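Long-range contacts in endoglucanase (Clostridium thermocellum, PDB 2E4T), which hydrolyses internal beta-1,4-glucosidic linkages of cellulose and xyloglucan through the family 44 glycoside hydrolase part, present here, of a larger modular enzyme: residues 38-44 with 102-108; 137-141 with 214-220; 274-278 with 350-354; 283-287 with 359-363. All blocks are in the same frame, centred on the assembly; numbering follows the deposited sequence.

Contact 1 (38-44 with 102-108); sequences VTAKRFG and VPYTLIT
R42 and L106 lie side by side on one face of a parallel strand pair and point the same way. R42 runs straight from CG to NE, with CG anti to the backbone N (chi1 171°). Its CD meets L106 CD2 at 3.9 Å, and that methyl also sits at the edge of the guanidinium. G44 CA lies over the guanidinium centre, 3.7 Å above its plane. R42 NH1 pairs with E359 in a salt bridge and bonds to N31, and NH2 bonds to N185. A40 CB and Y104 CB pack on the same face. On the other face F43 and I107 cross at a slant. I107 reaches with the end of its longer branch: CD1 touches F43 CB at 3.7 Å. Further back, V102 CG1 lies against A40 CA at 3.7 Å, while CG2 meets V38 CG2. The pyrrolidine of P103 closes over T39 O, which is buried and has no hydrogen-bond partner in the model.

The backbones are joined in parallel register. K41 N binds Y104 O, L106 N binds K41 O and F43 N binds L106 O, each at 2.9 Å. F43 O is gripped twice by T108. The T108 hydroxyl OG1 donates to F43 O at 2.7 Å, in the carbonyl plane, and T108 N gives a more bent bond.

These are the second and third strands of the TIM barrel. K41, F43 and T105 face outward onto helix 88-99. A40, R42 and Y104 face inward and touch strand 388-391 across the barrel interior. Strand 26-30 flanks 40-43, and strand 180-183 flanks 104-109.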
loop_
_atom_site.group_PDB
_atom_site.type_symbol
_atom_site.label_atom_id
_atom_site.label_comp_id
_atom_site.label_asym_id
_atom_site.label_seq_id
_atom_site.Cartn_x
_atom_site.Cartn_y
_atom_site.Cartn_z
ATOM N N VAL A 38 1.157 6.998 10.827
ATOM C CA VAL A 38 0.783 6.597 9.479
ATOM C C VAL A 38 -0.313 7.502 8.966
ATOM O O VAL A 38 -1.032 8.166 9.708
ATOM C CB VAL A 38 0.343 5.113 9.408
ATOM C CG1 VAL A 38 1.462 4.188 9.927
ATOM C CG2 VAL A 38 -0.959 4.835 10.135
ATOM N N THR A 39 -0.446 7.507 7.608
ATOM C CA THR A 39 -1.397 8.431 6.975
ATOM C C THR A 39 -2.501 7.717 6.202
ATOM O O THR A 39 -3.352 8.353 5.597
ATOM C CB THR A 39 -0.667 9.397 6.054
ATOM O OG1 THR A 39 -0.055 8.630 5.012
ATOM C CG2 THR A 39 0.391 10.200 6.803
ATOM N N ALA A 40 -2.500 6.373 6.270
ATOM C CA ALA A 40 -3.614 5.596 5.731
ATOM C C ALA A 40 -3.631 4.275 6.536
ATOM O O ALA A 40 -2.604 3.781 6.980
ATOM C CB ALA A 40 -3.452 5.297 4.222
ATOM N N LYS A 41 -4.868 3.753 6.694
ATOM C CA LYS A 41 -5.064 2.439 7.293
ATOM C C LYS A 41 -5.933 1.610 6.361
ATOM O O LYS A 41 -7.018 2.051 5.961
ATOM C CB LYS A 41 -5.741 2.544 8.672
ATOM C CG LYS A 41 -4.813 2.979 9.780
ATOM C CD LYS A 41 -3.602 2.062 10.019
ATOM C CE LYS A 41 -3.914 0.603 10.263
ATOM N NZ LYS A 41 -4.687 0.369 11.532
ATOM N N ARG A 42 -5.458 0.395 6.057
ATOM C CA ARG A 42 -6.213 -0.563 5.248
ATOM C C ARG A 42 -6.677 -1.726 6.115
ATOM O O ARG A 42 -5.872 -2.339 6.817
ATOM C CB ARG A 42 -5.319 -1.113 4.123
ATOM C CG ARG A 42 -5.962 -2.285 3.361
ATOM C CD ARG A 42 -5.112 -2.626 2.165
ATOM N NE ARG A 42 -5.582 -3.745 1.362
ATOM C CZ ARG A 42 -5.119 -4.986 1.412
ATOM N NH1 ARG A 42 -4.304 -5.388 2.371
ATOM N NH2 ARG A 42 -5.511 -5.811 0.414
ATOM N N PHE A 43 -8.008 -1.988 6.009
ATOM C CA PHE A 43 -8.625 -3.203 6.533
ATOM C C PHE A 43 -8.706 -4.169 5.356
ATOM O O PHE A 43 -9.538 -3.961 4.460
ATOM C CB PHE A 43 -10.023 -2.851 7.068
ATOM C CG PHE A 43 -10.847 -4.039 7.481
ATOM C CD1 PHE A 43 -10.582 -4.709 8.695
ATOM C CD2 PHE A 43 -11.914 -4.479 6.699
ATOM C CE1 PHE A 43 -11.349 -5.805 9.095
ATOM C CE2 PHE A 43 -12.730 -5.566 7.134
ATOM C CZ PHE A 43 -12.428 -6.198 8.316
ATOM N N GLY A 44 -7.765 -5.116 5.285
ATOM C CA GLY A 44 -7.662 -5.940 4.101
ATOM C C GLY A 44 -6.876 -7.189 4.407
ATOM O O GLY A 44 -6.543 -7.492 5.554
ATOM N N VAL A 102 -5.525 9.711 11.348
ATOM C CA VAL A 102 -5.237 9.104 10.033
ATOM C C VAL A 102 -6.288 9.567 9.035
ATOM O O VAL A 102 -7.481 9.348 9.280
ATOM C CB VAL A 102 -5.271 7.571 10.157
ATOM C CG1 VAL A 102 -5.121 6.943 8.778
ATOM C CG2 VAL A 102 -4.159 7.086 11.071
ATOM N N PRO A 103 -5.890 10.210 7.924
ATOM C CA PRO A 103 -6.888 10.829 7.028
ATOM C C PRO A 103 -7.471 9.895 6.016
ATOM O O PRO A 103 -8.453 10.281 5.396
ATOM C CB PRO A 103 -6.092 11.937 6.351
ATOM C CG PRO A 103 -4.706 11.402 6.261
ATOM C CD PRO A 103 -4.503 10.679 7.612
ATOM N N TYR A 104 -6.974 8.674 5.834
ATOM C CA TYR A 104 -7.515 7.776 4.823
ATOM C C TYR A 104 -7.730 6.412 5.458
ATOM O O TYR A 104 -6.785 5.791 5.931
ATOM C CB TYR A 104 -6.572 7.642 3.597
ATOM C CG TYR A 104 -7.297 7.222 2.347
ATOM C CD1 TYR A 104 -7.457 8.113 1.290
ATOM C CD2 TYR A 104 -7.844 5.925 2.199
ATOM C CE1 TYR A 104 -8.179 7.790 0.151
ATOM C CE2 TYR A 104 -8.551 5.585 1.051
ATOM C CZ TYR A 104 -8.749 6.518 0.055
ATOM O OH TYR A 104 -9.529 6.156 -1.022
ATOM N N THR A 105 -8.994 5.910 5.402
ATOM C CA THR A 105 -9.308 4.545 5.745
ATOM C C THR A 105 -9.828 3.850 4.494
ATOM O O THR A 105 -10.716 4.374 3.799
ATOM C CB THR A 105 -10.365 4.497 6.846
ATOM O OG1 THR A 105 -9.807 5.108 8.022
ATOM C CG2 THR A 105 -10.755 3.055 7.180
ATOM N N LEU A 106 -9.241 2.678 4.205
ATOM C CA LEU A 106 -9.600 1.825 3.077
ATOM C C LEU A 106 -10.183 0.522 3.638
ATOM O O LEU A 106 -9.506 -0.190 4.378
ATOM C CB LEU A 106 -8.326 1.524 2.269
ATOM C CG LEU A 106 -8.460 0.483 1.162
ATOM C CD1 LEU A 106 -9.501 0.909 0.130
ATOM C CD2 LEU A 106 -7.114 0.283 0.474
ATOM N N ILE A 107 -11.482 0.287 3.340
ATOM C CA ILE A 107 -12.177 -0.887 3.863
ATOM C C ILE A 107 -12.421 -1.892 2.735
ATOM O O ILE A 107 -13.036 -1.564 1.718
ATOM C CB ILE A 107 -13.528 -0.461 4.505
ATOM C CG1 ILE A 107 -13.300 0.461 5.699
ATOM C CG2 ILE A 107 -14.376 -1.684 4.875
ATOM C CD1 ILE A 107 -12.394 -0.070 6.797
ATOM N N THR A 108 -12.005 -3.133 2.981
ATOM C CA THR A 108 -12.289 -4.198 2.000
ATOM C C THR A 108 -13.732 -4.648 2.113
ATOM O O THR A 108 -14.245 -4.960 3.217
ATOM C CB THR A 108 -11.347 -5.354 2.220
ATOM O OG1 THR A 108 -9.986 -4.895 1.967
ATOM C CG2 THR A 108 -11.629 -6.506 1.254
#

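Contact 2 (137-141 with 214-220)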
loop_
_atom_site.group_PDB
_atom_site.type_symbol
_atom_site.label_atom_id
_atom_site.label_comp_id
_atom_site.label_asym_id
_atom_site.label_seq_id
_atom_site.Cartn_x
_atom_site.Cartn_y
_atom_site.Cartn_z
ATOM N N VAL A 137 -23.295 -13.326 -0.629
ATOM C CA VAL A 137 -23.202 -11.890 -0.774
ATOM C C VAL A 137 -23.905 -11.433 -2.031
ATOM O O VAL A 137 -23.700 -12.001 -3.117
ATOM C CB VAL A 137 -21.715 -11.461 -0.858
ATOM C CG1 VAL A 137 -21.626 -9.984 -1.175
ATOM C CG2 VAL A 137 -21.045 -11.784 0.500
ATOM N N LYS A 138 -24.749 -10.408 -1.881
ATOM C CA LYS A 138 -25.298 -9.681 -3.021
ATOM C C LYS A 138 -24.812 -8.254 -2.915
ATOM O O LYS A 138 -24.777 -7.673 -1.803
ATOM C CB LYS A 138 -26.831 -9.758 -3.052
ATOM C CG LYS A 138 -27.310 -11.140 -3.452
ATOM C CD LYS A 138 -28.798 -11.172 -3.640
ATOM C CE LYS A 138 -29.289 -12.379 -4.460
ATOM N NZ LYS A 138 -28.945 -13.678 -3.721
ATOM N N PHE A 139 -24.471 -7.642 -4.048
ATOM C CA PHE A 139 -23.942 -6.298 -3.969
ATOM C C PHE A 139 -25.025 -5.244 -3.729
ATOM O O PHE A 139 -24.768 -4.267 -3.021
ATOM C CB PHE A 139 -23.116 -5.987 -5.214
ATOM C CG PHE A 139 -21.961 -6.961 -5.380
ATOM C CD1 PHE A 139 -21.208 -7.410 -4.301
ATOM C CD2 PHE A 139 -21.600 -7.378 -6.658
ATOM C CE1 PHE A 139 -20.108 -8.277 -4.494
ATOM C CE2 PHE A 139 -20.525 -8.231 -6.835
ATOM C CZ PHE A 139 -19.816 -8.681 -5.760
ATOM N N GLU A 140 -26.200 -5.458 -4.347
ATOM C CA GLU A 140 -27.328 -4.523 -4.217
ATOM C C GLU A 140 -28.488 -5.216 -3.527
ATOM O O GLU A 140 -29.008 -6.225 -4.017
ATOM C CB GLU A 140 -27.826 -4.001 -5.534
ATOM C CG GLU A 140 -26.832 -3.065 -6.082
ATOM C CD GLU A 140 -27.278 -2.269 -7.317
ATOM O OE1 GLU A 140 -28.499 -1.968 -7.429
ATOM O OE2 GLU A 140 -26.420 -1.821 -8.132
ATOM N N LYS A 141 -28.959 -4.635 -2.426
ATOM C CA LYS A 141 -30.128 -5.204 -1.732
ATOM C C LYS A 141 -31.402 -5.142 -2.573
ATOM O O LYS A 141 -32.209 -6.085 -2.544
ATOM C CB LYS A 141 -30.315 -4.492 -0.407
ATOM C CG LYS A 141 -31.388 -5.127 0.480
ATOM C CD LYS A 141 -31.494 -4.466 1.801
ATOM C CE LYS A 141 -32.435 -5.202 2.761
ATOM N NZ LYS A 141 -32.665 -4.473 4.012
ATOM N N LEU A 214 -20.090 -4.436 -8.064
ATOM C CA LEU A 214 -19.863 -3.941 -6.709
ATOM C C LEU A 214 -19.606 -2.438 -6.737
ATOM O O LEU A 214 -20.134 -1.687 -5.893
ATOM C CB LEU A 214 -18.736 -4.737 -6.044
ATOM C CG LEU A 214 -18.343 -4.248 -4.662
ATOM C CD1 LEU A 214 -19.548 -4.204 -3.704
ATOM C CD2 LEU A 214 -17.288 -5.190 -4.062
ATOM N N SER A 215 -18.792 -1.972 -7.676
ATOM C CA SER A 215 -18.521 -0.548 -7.755
ATOM C C SER A 215 -19.811 0.258 -7.939
ATOM O O SER A 215 -20.063 1.269 -7.264
ATOM C CB SER A 215 -17.556 -0.258 -8.895
ATOM O OG SER A 215 -17.333 1.135 -8.930
ATOM N N LYS A 216 -20.678 -0.181 -8.884
ATOM C CA LYS A 216 -21.965 0.496 -9.077
ATOM C C LYS A 216 -22.755 0.545 -7.789
ATOM O O LYS A 216 -23.354 1.580 -7.445
ATOM C CB LYS A 216 -22.789 -0.184 -10.166
ATOM C CG LYS A 216 -22.278 0.030 -11.554
ATOM C CD LYS A 216 -22.963 -0.914 -12.556
ATOM C CE LYS A 216 -22.557 -0.703 -13.980
ATOM N NZ LYS A 216 -23.139 -1.728 -14.894
ATOM N N ALA A 217 -22.816 -0.580 -7.075
ATOM C CA ALA A 217 -23.610 -0.648 -5.873
ATOM C C ALA A 217 -23.107 0.334 -4.805
ATOM O O ALA A 217 -23.894 1.004 -4.120
ATOM C CB ALA A 217 -23.565 -2.092 -5.322
ATOM N N VAL A 218 -21.781 0.374 -4.632
ATOM C CA VAL A 218 -21.179 1.279 -3.645
ATOM C C VAL A 218 -21.437 2.732 -4.023
ATOM O O VAL A 218 -21.805 3.547 -3.167
ATOM C CB VAL A 218 -19.645 1.015 -3.547
ATOM C CG1 VAL A 218 -18.966 2.097 -2.689
ATOM C CG2 VAL A 218 -19.382 -0.354 -3.013
ATOM N N LYS A 219 -21.208 3.068 -5.300
ATOM C CA LYS A 219 -21.293 4.481 -5.720
ATOM C C LYS A 219 -22.717 5.013 -5.706
ATOM O O LYS A 219 -22.888 6.228 -5.638
ATOM C CB LYS A 219 -20.591 4.671 -7.046
ATOM C CG LYS A 219 -19.065 4.521 -6.803
ATOM C CD LYS A 219 -18.264 4.694 -8.058
ATOM C CE LYS A 219 -16.802 4.705 -7.801
ATOM N NZ LYS A 219 -16.135 5.942 -7.576
ATOM N N LYS A 220 -23.740 4.139 -5.759
ATOM C CA LYS A 220 -25.105 4.618 -5.553
ATOM C C LYS A 220 -25.318 5.101 -4.121
ATOM O O LYS A 220 -26.127 6.022 -3.876
ATOM C CB LYS A 220 -26.096 3.533 -5.907
ATOM C CG LYS A 220 -26.309 3.379 -7.360
ATOM C CD LYS A 220 -27.581 2.741 -7.725
ATOM C CE LYS A 220 -27.385 1.274 -7.890
ATOM N NZ LYS A 220 -28.712 0.645 -8.279
#
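K220 NZ donates to E140 OE1 at 2.8 Å, forming a salt bridge between a loop and a helix. The amine meets the carboxylate oxygen on its syn side but lies 34° out of the carboxylate plane. The E140 chain is extended beyond CG, whereas K220 bends at chi3 (-93°), and the two side chains cross at about a right angle. On its way E140 CG passes A217 CB at 3.5 Å. A217 CB also rests on F139 O, at 3.4 Å.

The apolar half is a CH-pi contact. L214 CB stands above the middle of the F139 ring, 3.8 Å from the centroid, and L214 CD1 touches F139 CD1. The loop follows strand 134-138 of a small three-stranded sheet, built outside the TIM barrel; that sheet also holds strand 155-157, with the calcium ligand Y155. Helix 204-221 belongs to the barrel's outer layer and leads into strand 226-232.

M158 of helix 158-169 packs on both F139 and L214. Two polar side chains place helix 204-221 against the loop at 274-278 and the chain that follows the helix: S215 OG bonds to L276 O, and K219 NZ is held by D278 and A225 O.

Contact 3 (274-278 with 350-354); sequences KRLLD and YPGTK
The guanidinium of R275 lies flat on the Y350 ring, with centres 4.2 Å apart and planes 16° from parallel. Y350 CE2 sits under one face of the group. G352 O and a bridging water lie above the opposite face, toward its rim. R275 gets there by bending at chi3 (-73°). Its CG also touches Y350 OH, and that hydroxyl is hydrogen-bonded to S269.

Hydrogen bonds surround the guanidinium within its own plane. NH1 donates to T353 OG1 at 2.9 Å and, within its own segment, to the backbone O of L277, two residues on, at 2.8 Å. NH2 donates to P351 O at 2.9 Å, in a more bent bond. Three acceptors plus the stack fix the rotation of the group. T353 OG1 in turn donates a hydrogen bond to Y350 O, so one hydroxyl links the arginine to the turn.

The turn from Y350 to T353 is type II, with G352 at positive phi (92°). Both segments are loops on the N-terminal side of the TIM barrel. Each runs from an outer helix, 257-272 or 338-349, into a barrel strand, 279-284 or 354-360.

Backbone bonding begins where those strands come together. K354 N donates to D278 O at 2.9 Å, in a nearly straight bond. Water 1 also donates to D278 O, and to G352 O. The D278 carboxylate is engaged by K219.

Apolar packing is small. L277 CD2 meets T353 CG2 at 3.9 Å, and L277 CB approaches Y350 CE1. L277 N is buried without a partner in the model.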
loop_
_atom_site.group_PDB
_atom_site.type_symbol
_atom_site.label_atom_id
_atom_site.label_comp_id
_atom_site.label_asym_id
_atom_site.label_seq_id
_atom_site.Cartn_x
_atom_site.Cartn_y
_atom_site.Cartn_z
ATOM N N LYS A 274 -20.010 7.001 -15.477
ATOM C CA LYS A 274 -19.211 7.529 -14.386
ATOM C C LYS A 274 -18.049 6.574 -14.128
ATOM O O LYS A 274 -18.115 5.400 -14.483
ATOM C CB LYS A 274 -19.985 7.687 -13.090
ATOM C CG LYS A 274 -20.467 6.452 -12.507
ATOM C CD LYS A 274 -21.490 6.945 -11.503
ATOM C CE LYS A 274 -22.013 5.752 -10.831
ATOM N NZ LYS A 274 -23.324 6.007 -10.095
ATOM N N ARG A 275 -17.003 7.093 -13.477
ATOM C CA ARG A 275 -15.842 6.297 -13.191
ATOM C C ARG A 275 -16.173 5.198 -12.186
ATOM O O ARG A 275 -16.662 5.480 -11.075
ATOM C CB ARG A 275 -14.748 7.210 -12.636
ATOM C CG ARG A 275 -13.523 6.447 -12.131
ATOM C CD ARG A 275 -12.368 7.436 -11.766
ATOM N NE ARG A 275 -11.735 8.017 -12.949
ATOM C CZ ARG A 275 -10.724 7.442 -13.609
ATOM N NH1 ARG A 275 -10.285 6.204 -13.272
ATOM N NH2 ARG A 275 -10.140 8.120 -14.605
ATOM N N LEU A 276 -15.832 3.947 -12.524
ATOM C CA LEU A 276 -16.115 2.822 -11.641
ATOM C C LEU A 276 -14.847 2.240 -11.021
ATOM O O LEU A 276 -14.939 1.430 -10.076
ATOM C CB LEU A 276 -16.871 1.694 -12.386
ATOM C CG LEU A 276 -18.248 2.139 -12.871
ATOM C CD1 LEU A 276 -18.882 0.988 -13.653
ATOM C CD2 LEU A 276 -19.175 2.546 -11.736
ATOM N N LEU A 277 -13.662 2.577 -11.538
ATOM C CA LEU A 277 -12.397 2.178 -10.921
ATOM C C LEU A 277 -11.646 3.477 -10.626
ATOM O O LEU A 277 -11.319 4.207 -11.567
ATOM C CB LEU A 277 -11.552 1.339 -11.861
ATOM C CG LEU A 277 -10.181 0.920 -11.326
ATOM C CD1 LEU A 277 -10.298 -0.034 -10.127
ATOM C CD2 LEU A 277 -9.306 0.388 -12.404
ATOM N N ASP A 278 -11.374 3.736 -9.344
ATOM C CA ASP A 278 -10.611 4.928 -8.993
ATOM C C ASP A 278 -9.121 4.647 -8.860
ATOM O O ASP A 278 -8.294 5.523 -9.198
ATOM C CB ASP A 278 -11.147 5.543 -7.711
ATOM C CG ASP A 278 -12.560 6.026 -7.911
ATOM O OD1 ASP A 278 -12.715 7.145 -8.477
ATOM O OD2 ASP A 278 -13.501 5.282 -7.541
ATOM N N TYR A 350 -6.673 3.462 -19.098
ATOM C CA TYR A 350 -7.684 4.149 -18.301
ATOM C C TYR A 350 -7.068 5.387 -17.658
ATOM O O TYR A 350 -6.791 5.443 -16.424
ATOM C CB TYR A 350 -8.337 3.239 -17.256
ATOM C CG TYR A 350 -9.652 3.752 -16.698
ATOM C CD1 TYR A 350 -10.467 2.914 -15.947
ATOM C CD2 TYR A 350 -10.083 5.044 -16.947
ATOM C CE1 TYR A 350 -11.671 3.350 -15.445
ATOM C CE2 TYR A 350 -11.320 5.486 -16.483
ATOM C CZ TYR A 350 -12.116 4.657 -15.716
ATOM O OH TYR A 350 -13.329 5.076 -15.215
ATOM N N PRO A 351 -6.798 6.421 -18.466
ATOM C CA PRO A 351 -6.133 7.618 -17.952
ATOM C C PRO A 351 -6.863 8.183 -16.751
ATOM O O PRO A 351 -8.099 8.180 -16.682
ATOM C CB PRO A 351 -6.159 8.613 -19.141
ATOM C CG PRO A 351 -6.344 7.801 -20.319
ATOM C CD PRO A 351 -7.042 6.498 -19.915
ATOM N N GLY A 352 -6.085 8.702 -15.785
ATOM C CA GLY A 352 -6.698 9.312 -14.629
ATOM C C GLY A 352 -6.897 8.342 -13.450
ATOM O O GLY A 352 -7.219 8.766 -12.344
ATOM N N THR A 353 -6.737 7.042 -13.703
ATOM C CA THR A 353 -6.772 6.056 -12.628
ATOM C C THR A 353 -5.524 6.231 -11.755
ATOM O O THR A 353 -4.428 6.465 -12.275
ATOM C CB THR A 353 -6.851 4.648 -13.237
ATOM O OG1 THR A 353 -7.983 4.596 -14.118
ATOM C CG2 THR A 353 -6.990 3.561 -12.193
ATOM N N LYS A 354 -5.724 6.125 -10.438
ATOM C CA LYS A 354 -4.632 6.252 -9.503
ATOM C C LYS A 354 -3.973 4.862 -9.279
ATOM O O LYS A 354 -4.507 3.843 -9.761
ATOM C CB LYS A 354 -5.171 6.810 -8.160
ATOM C CG LYS A 354 -5.782 8.189 -8.302
ATOM C CD LYS A 354 -6.655 8.628 -7.126
ATOM C CE LYS A 354 -7.257 9.977 -7.286
ATOM N NZ LYS A 354 -7.768 10.591 -6.080
HETATM O O HOH W 1 -9.030 8.028 -10.285
#

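Contact 4 (283-287 with 359-363)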
loop_
_atom_site.group_PDB
_atom_site.type_symbol
_atom_site.label_atom_id
_atom_site.label_comp_id
_atom_site.label_asym_id
_atom_site.label_seq_id
_atom_site.Cartn_x
_atom_site.Cartn_y
_atom_site.Cartn_z
ATOM N N HIS A 283 -0.489 -5.760 -4.838
ATOM C CA HIS A 283 0.417 -6.136 -3.758
ATOM C C HIS A 283 1.767 -6.449 -4.391
ATOM O O HIS A 283 1.838 -7.112 -5.437
ATOM C CB HIS A 283 -0.089 -7.366 -3.027
ATOM C CG HIS A 283 -1.428 -7.154 -2.413
ATOM N ND1 HIS A 283 -2.129 -5.988 -2.271
ATOM C CD2 HIS A 283 -2.223 -8.129 -1.860
ATOM C CE1 HIS A 283 -3.295 -6.268 -1.633
ATOM N NE2 HIS A 283 -3.368 -7.572 -1.395
ATOM N N TRP A 284 2.854 -5.975 -3.743
ATOM C CA TRP A 284 4.195 -6.144 -4.278
ATOM C C TRP A 284 5.122 -6.548 -3.126
ATOM O O TRP A 284 5.621 -5.707 -2.381
ATOM C CB TRP A 284 4.716 -4.851 -4.964
ATOM C CG TRP A 284 6.076 -4.935 -5.515
ATOM C CD1 TRP A 284 7.237 -4.449 -4.944
ATOM C CD2 TRP A 284 6.482 -5.514 -6.792
ATOM N NE1 TRP A 284 8.320 -4.675 -5.808
ATOM C CE2 TRP A 284 7.882 -5.302 -6.939
ATOM C CE3 TRP A 284 5.801 -6.133 -7.831
ATOM C CZ2 TRP A 284 8.589 -5.722 -8.088
ATOM C CZ3 TRP A 284 6.527 -6.542 -8.975
ATOM C CH2 TRP A 284 7.908 -6.319 -9.059
ATOM N N TYR A 285 5.324 -7.865 -2.999
ATOM C CA TYR A 285 6.342 -8.396 -2.104
ATOM C C TYR A 285 7.525 -8.693 -2.979
ATOM O O TYR A 285 7.447 -9.541 -3.873
ATOM C CB TYR A 285 5.853 -9.645 -1.377
ATOM C CG TYR A 285 4.754 -9.320 -0.382
ATOM C CD1 TYR A 285 5.064 -8.859 0.882
ATOM C CD2 TYR A 285 3.416 -9.499 -0.706
ATOM C CE1 TYR A 285 4.060 -8.580 1.802
ATOM C CE2 TYR A 285 2.404 -9.244 0.186
ATOM C CZ TYR A 285 2.724 -8.797 1.479
ATOM O OH TYR A 285 1.791 -8.615 2.449
ATOM N N PRO A 286 8.660 -7.968 -2.812
ATOM C CA PRO A 286 9.788 -8.152 -3.720
ATOM C C PRO A 286 10.199 -9.610 -3.805
ATOM O O PRO A 286 10.326 -10.282 -2.763
ATOM C CB PRO A 286 10.893 -7.286 -3.085
ATOM C CG PRO A 286 10.137 -6.281 -2.381
ATOM C CD PRO A 286 8.904 -6.903 -1.823
ATOM N N GLU A 287 10.496 -10.038 -5.029
ATOM C CA GLU A 287 11.101 -11.330 -5.274
ATOM C C GLU A 287 12.643 -11.243 -5.286
ATOM O O GLU A 287 13.333 -12.278 -5.391
ATOM C CB GLU A 287 10.576 -11.933 -6.588
ATOM C CG GLU A 287 9.118 -12.331 -6.529
ATOM C CD GLU A 287 8.850 -13.731 -5.987
ATOM O OE1 GLU A 287 9.729 -14.358 -5.351
ATOM O OE2 GLU A 287 7.715 -14.229 -6.258
ATOM N N GLU A 359 -0.217 -3.841 -0.226
ATOM C CA GLU A 359 0.610 -4.652 0.648
ATOM C C GLU A 359 2.005 -4.649 0.030
ATOM O O GLU A 359 2.148 -4.772 -1.205
ATOM C CB GLU A 359 0.182 -6.115 0.788
ATOM C CG GLU A 359 -1.180 -6.280 1.415
ATOM C CD GLU A 359 -1.630 -7.714 1.613
ATOM O OE1 GLU A 359 -0.769 -8.641 1.635
ATOM O OE2 GLU A 359 -2.868 -7.911 1.809
ATOM N N TYR A 360 3.032 -4.573 0.869
ATOM C CA TYR A 360 4.407 -4.736 0.469
ATOM C C TYR A 360 5.207 -4.917 1.773
ATOM O O TYR A 360 4.751 -4.545 2.877
ATOM C CB TYR A 360 4.953 -3.521 -0.321
ATOM C CG TYR A 360 5.009 -2.234 0.495
ATOM C CD1 TYR A 360 6.173 -1.899 1.169
ATOM C CD2 TYR A 360 3.911 -1.406 0.619
ATOM C CE1 TYR A 360 6.269 -0.783 1.964
ATOM C CE2 TYR A 360 3.976 -0.246 1.412
ATOM C CZ TYR A 360 5.149 0.041 2.088
ATOM O OH TYR A 360 5.272 1.134 2.908
ATOM N N ASP A 361 6.428 -5.455 1.629
ATOM C CA ASP A 361 7.374 -5.630 2.750
ATOM C C ASP A 361 8.698 -5.969 2.119
ATOM O O ASP A 361 8.811 -6.986 1.433
ATOM C CB ASP A 361 6.888 -6.748 3.656
ATOM C CG ASP A 361 7.868 -7.110 4.778
ATOM O OD1 ASP A 361 8.789 -6.325 5.063
ATOM O OD2 ASP A 361 7.652 -8.199 5.420
ATOM N N TYR A 362 9.718 -5.102 2.355
ATOM C CA TYR A 362 11.060 -5.337 1.842
ATOM C C TYR A 362 11.921 -6.193 2.789
ATOM O O TYR A 362 13.094 -6.462 2.467
ATOM C CB TYR A 362 11.732 -4.005 1.470
ATOM C CG TYR A 362 11.281 -3.537 0.108
ATOM C CD1 TYR A 362 9.943 -3.145 -0.123
ATOM C CD2 TYR A 362 12.149 -3.575 -0.979
ATOM C CE1 TYR A 362 9.477 -2.863 -1.400
ATOM C CE2 TYR A 362 11.713 -3.266 -2.251
ATOM C CZ TYR A 362 10.368 -2.951 -2.472
ATOM O OH TYR A 362 9.854 -2.671 -3.718
ATOM N N GLY A 363 11.322 -6.644 3.881
ATOM C CA GLY A 363 12.050 -7.509 4.795
ATOM C C GLY A 363 13.016 -6.733 5.662
ATOM O O GLY A 363 13.116 -5.505 5.649
HETATM O O HOH W 2 11.308 -3.802 -5.649
#
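E359 lies flat over the H283 ring, with carboxylate and imidazole planes 19° apart. Its CG stands 3.6 Å from the ring centroid, almost on the normal. The E359 chain is extended beyond CG, which carries the carboxylate on across the imidazole. Y285 OH donates to E359 OE1 at 2.7 Å, on the anti side, with the Y285 ring and the carboxylate steeply inclined to each other. A second cluster lies further along. P286 CG sits over the centre of the Y362 ring, 3.4 Å from its centroid. The W284 indole presents its edge to Y362 OH, and water 2 joins the two: W284 NE1 donates to it at 3.1 Å, and the water lies 2.7 Å from Y362 OH.

The backbones meet in parallel fashion. W284 N donates to E359 O at 2.9 Å. W284 O is buried with no hydrogen-bond partner in the model and faces Y360 CA and CB. D361 OD1 accepts from G363 N in an Asx turn.

E359 stands at the C-terminal end of the seventh barrel strand. That place is consistent with the nucleophile position of related TIM-barrel glycosidases, and so with an active-site role. Further out, R42 forms a salt bridge with E359 OE2, and N185 holds H283 NE2. With Y285 on OE1, R42 on OE2 and the H283 ring flat against it, the carboxylate is held in a set orientation.

Overall arrangement
Along the chain contact 1 closes first, then contact 2; contacts 3 and 4 follow with alternating segments. Contacts 3 and 4 involve the same neighbouring barrel strands, 279-284 and 354-360, at their N- and C-terminal ends, with centres 25 Å apart. Contact 1 joins strands 40-43 and 104-109 of that barrel. It meets contact 4 through the salt bridge of R42 with E359, though their centres are 18 Å apart. Contact 2 lies on the outside and touches contact 3 through K219 with D278; these centres are 17 Å apart. Contact 3 thus closes one end of a strand pair and contact 4 the other, at the probable active site, while contact 2 fastens the outer layer.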